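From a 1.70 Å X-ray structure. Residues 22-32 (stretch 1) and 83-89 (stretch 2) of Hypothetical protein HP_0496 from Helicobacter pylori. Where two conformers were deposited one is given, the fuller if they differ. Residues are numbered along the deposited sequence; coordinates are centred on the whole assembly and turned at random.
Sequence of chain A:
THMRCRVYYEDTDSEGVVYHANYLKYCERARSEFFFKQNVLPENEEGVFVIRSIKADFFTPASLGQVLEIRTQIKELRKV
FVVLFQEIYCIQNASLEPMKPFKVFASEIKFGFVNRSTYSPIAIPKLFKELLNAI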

# COMPACT_ATOMS: atom_id res chain seq x y z
N ASN A 22 -1.16 -8.23 -1.04
CA ASN A 22 -2.51 -7.67 -0.90
C ASN A 22 -3.54 -8.70 -0.45
O ASN A 22 -4.55 -8.36 0.15
CB ASN A 22 -2.97 -6.96 -2.19
CG ASN A 22 -2.11 -5.74 -2.52
OD1 ASN A 22 -2.01 -5.32 -3.67
ND2 ASN A 22 -1.46 -5.20 -1.51
N TYR A 23 -3.28 -9.98 -0.71
CA TYR A 23 -4.21 -11.01 -0.26
C TYR A 23 -4.26 -11.05 1.26
O TYR A 23 -5.32 -11.29 1.85
CB TYR A 23 -3.83 -12.37 -0.82
CG TYR A 23 -4.01 -12.51 -2.30
CD1 TYR A 23 -5.26 -12.32 -2.90
CD2 TYR A 23 -2.93 -12.83 -3.12
CE1 TYR A 23 -5.43 -12.47 -4.25
CE2 TYR A 23 -3.09 -12.99 -4.48
CZ TYR A 23 -4.35 -12.80 -5.04
OH TYR A 23 -4.52 -12.95 -6.38
N LEU A 24 -3.12 -10.80 1.89
CA LEU A 24 -3.04 -10.67 3.34
C LEU A 24 -3.89 -9.50 3.85
O LEU A 24 -4.58 -9.62 4.86
CB LEU A 24 -1.58 -10.51 3.76
CG LEU A 24 -0.80 -11.82 3.65
CD1 LEU A 24 0.64 -11.64 4.10
CD2 LEU A 24 -1.50 -12.83 4.52
N LYS A 25 -3.83 -8.36 3.16
CA LYS A 25 -4.72 -7.24 3.51
C LYS A 25 -6.20 -7.65 3.45
O LYS A 25 -6.96 -7.36 4.37
CB LYS A 25 -4.46 -6.04 2.60
CG LYS A 25 -3.06 -5.48 2.78
CD LYS A 25 -2.84 -4.26 1.91
CE LYS A 25 -1.52 -3.59 2.27
NZ LYS A 25 -1.43 -2.19 1.78
N TYR A 26 -6.60 -8.30 2.37
CA TYR A 26 -7.99 -8.79 2.29
C TYR A 26 -8.36 -9.70 3.48
O TYR A 26 -9.46 -9.56 4.07
CB TYR A 26 -8.22 -9.55 1.00
CG TYR A 26 -7.99 -8.78 -0.27
CD1 TYR A 26 -8.22 -7.41 -0.35
CD2 TYR A 26 -7.58 -9.44 -1.40
CE1 TYR A 26 -8.03 -6.71 -1.56
CE2 TYR A 26 -7.39 -8.77 -2.61
CZ TYR A 26 -7.61 -7.41 -2.69
OH TYR A 26 -7.41 -6.79 -3.89
N CYS A 27 -7.46 -10.60 3.84
CA CYS A 27 -7.72 -11.50 4.97
C CYS A 27 -7.86 -10.69 6.26
O CYS A 27 -8.74 -10.96 7.07
CB CYS A 27 -6.65 -12.58 5.08
SG CYS A 27 -6.81 -13.77 3.74
N GLU A 28 -6.99 -9.70 6.42
CA GLU A 28 -7.02 -8.84 7.60
C GLU A 28 -8.35 -8.13 7.69
O GLU A 28 -8.96 -8.10 8.75
CB GLU A 28 -5.89 -7.82 7.56
CG GLU A 28 -5.54 -7.23 8.91
CD GLU A 28 -6.65 -6.41 9.52
OE1 GLU A 28 -6.99 -6.70 10.69
OE2 GLU A 28 -7.15 -5.46 8.87
N ARG A 29 -8.80 -7.54 6.58
CA ARG A 29 -10.09 -6.84 6.59
C ARG A 29 -11.19 -7.79 7.11
O ARG A 29 -12.00 -7.40 7.97
CB ARG A 29 -10.46 -6.35 5.18
CG ARG A 29 -9.43 -5.39 4.62
CD ARG A 29 -9.88 -4.92 3.26
NE ARG A 29 -8.78 -4.30 2.53
CZ ARG A 29 -8.84 -4.00 1.24
NH1 ARG A 29 -9.95 -4.26 0.56
NH2 ARG A 29 -7.80 -3.45 0.63
N ALA A 30 -11.21 -9.01 6.58
CA ALA A 30 -12.21 -10.02 6.99
C ALA A 30 -12.26 -10.26 8.50
O ALA A 30 -13.34 -10.33 9.12
CB ALA A 30 -11.96 -11.35 6.26
N ARG A 31 -11.07 -10.41 9.08
CA ARG A 31 -10.93 -10.63 10.50
C ARG A 31 -11.43 -9.43 11.29
O ARG A 31 -12.24 -9.59 12.22
CB ARG A 31 -9.48 -10.91 10.87
CG ARG A 31 -8.88 -12.09 10.13
CD ARG A 31 -7.57 -12.50 10.78
NE ARG A 31 -6.49 -11.54 10.63
CZ ARG A 31 -5.66 -11.52 9.59
NH1 ARG A 31 -5.81 -12.38 8.60
NH2 ARG A 31 -4.67 -10.64 9.53
N SER A 32 -10.97 -8.23 10.92
CA SER A 32 -11.36 -7.01 11.63
C SER A 32 -12.87 -6.73 11.50
O SER A 32 -13.52 -6.31 12.46
CB SER A 32 -10.55 -5.80 11.17
OG SER A 32 -9.21 -5.87 11.67
N VAL A 83 -6.00 -19.94 15.87
CA VAL A 83 -5.55 -20.17 14.51
C VAL A 83 -6.75 -20.09 13.59
O VAL A 83 -7.77 -20.76 13.79
CB VAL A 83 -4.84 -21.53 14.35
CG1 VAL A 83 -4.41 -21.75 12.91
CG2 VAL A 83 -3.63 -21.63 15.29
N LEU A 84 -6.63 -19.26 12.56
CA LEU A 84 -7.70 -19.07 11.60
C LEU A 84 -7.32 -19.63 10.24
O LEU A 84 -6.16 -19.53 9.81
CB LEU A 84 -8.01 -17.59 11.41
CG LEU A 84 -8.76 -16.85 12.52
CD1 LEU A 84 -7.82 -16.50 13.61
CD2 LEU A 84 -9.41 -15.58 11.97
N PHE A 85 -8.30 -20.21 9.56
CA PHE A 85 -8.12 -20.58 8.18
C PHE A 85 -8.91 -19.61 7.31
O PHE A 85 -10.09 -19.39 7.55
CB PHE A 85 -8.61 -22.00 7.92
CG PHE A 85 -8.40 -22.46 6.52
CD1 PHE A 85 -7.13 -22.40 5.96
CD2 PHE A 85 -9.44 -22.93 5.75
CE1 PHE A 85 -6.90 -22.80 4.67
CE2 PHE A 85 -9.23 -23.34 4.44
CZ PHE A 85 -7.95 -23.28 3.90
N GLN A 86 -8.25 -19.03 6.31
CA GLN A 86 -8.94 -18.12 5.42
C GLN A 86 -8.67 -18.47 3.97
O GLN A 86 -7.51 -18.67 3.58
CB GLN A 86 -8.53 -16.66 5.72
CG GLN A 86 -9.00 -16.20 7.11
CD GLN A 86 -8.68 -14.76 7.38
OE1 GLN A 86 -7.55 -14.42 7.73
NE2 GLN A 86 -9.70 -13.90 7.27
N GLU A 87 -9.75 -18.54 3.20
CA GLU A 87 -9.66 -18.81 1.77
C GLU A 87 -10.30 -17.69 1.01
O GLU A 87 -11.33 -17.14 1.42
CB GLU A 87 -10.39 -20.11 1.42
CG GLU A 87 -9.65 -21.36 1.84
CD GLU A 87 -10.34 -22.63 1.34
OE1 GLU A 87 -9.65 -23.66 1.20
OE2 GLU A 87 -11.56 -22.61 1.11
N ILE A 88 -9.73 -17.37 -0.15
CA ILE A 88 -10.29 -16.34 -0.99
C ILE A 88 -10.70 -16.97 -2.31
O ILE A 88 -9.91 -17.65 -2.96
CB ILE A 88 -9.25 -15.19 -1.24
CG1 ILE A 88 -8.79 -14.61 0.10
CG2 ILE A 88 -9.79 -14.14 -2.22
CD1 ILE A 88 -7.77 -13.47 -0.02
N TYR A 89 -11.95 -16.72 -2.70
CA TYR A 89 -12.47 -17.17 -3.97
C TYR A 89 -12.89 -15.98 -4.81
O TYR A 89 -13.51 -15.03 -4.30
CB TYR A 89 -13.70 -18.05 -3.77
CG TYR A 89 -13.39 -19.49 -3.46
CD1 TYR A 89 -12.91 -19.88 -2.21
CD2 TYR A 89 -13.59 -20.47 -4.43
CE1 TYR A 89 -12.63 -21.25 -1.95
CE2 TYR A 89 -13.33 -21.79 -4.18
CZ TYR A 89 -12.85 -22.19 -2.96
OH TYR A 89 -12.62 -23.55 -2.80

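Residues 22-32 form a helix that lies across the strand 83-89, their axes 9.5 Å apart at closest approach and their chain directions 118° apart. Because side chains alternate along a strand, Leu84, Gln86 and Ile88 point toward the helix, while Glu87 points away.

Tyr23 opens the contact: its ring carbon CD1 lies 4.0 Å from CD1 of Ile88, an apolar pairing that suits the flat hydrocarbon part of a buried tyrosine. Three residues on, a little less than a full turn, Tyr26 adds its CB, 4.1 Å from the same Ile88 CD1, which sits at the edge of the Tyr26 ring. Cys27 marks the nearest backbone approach, with Cys27 CA 6.7 Å from Gln86 CA. Its side chain is small and points toward the strand, and its SG packs 3.9 Å from Ile88 CD1, so that one slender methyl serves three helix residues.

The carbonyl O of Cys27 already accepts the helical bond from Arg31 N (3.1 Å), yet it also accepts one from Gln86 NE2, likewise at 3.1 Å. Ala30 points its lone methyl toward the strand, CB lying 3.6 Å from Gln86 NE2. Arg31 completes the pattern: its NH1 donates to Gln86 OE1 at 2.8 Å, so the glutamine amide both gives and receives, while the aliphatic CD of Arg31 packs 3.8 Å from Leu84 CD2.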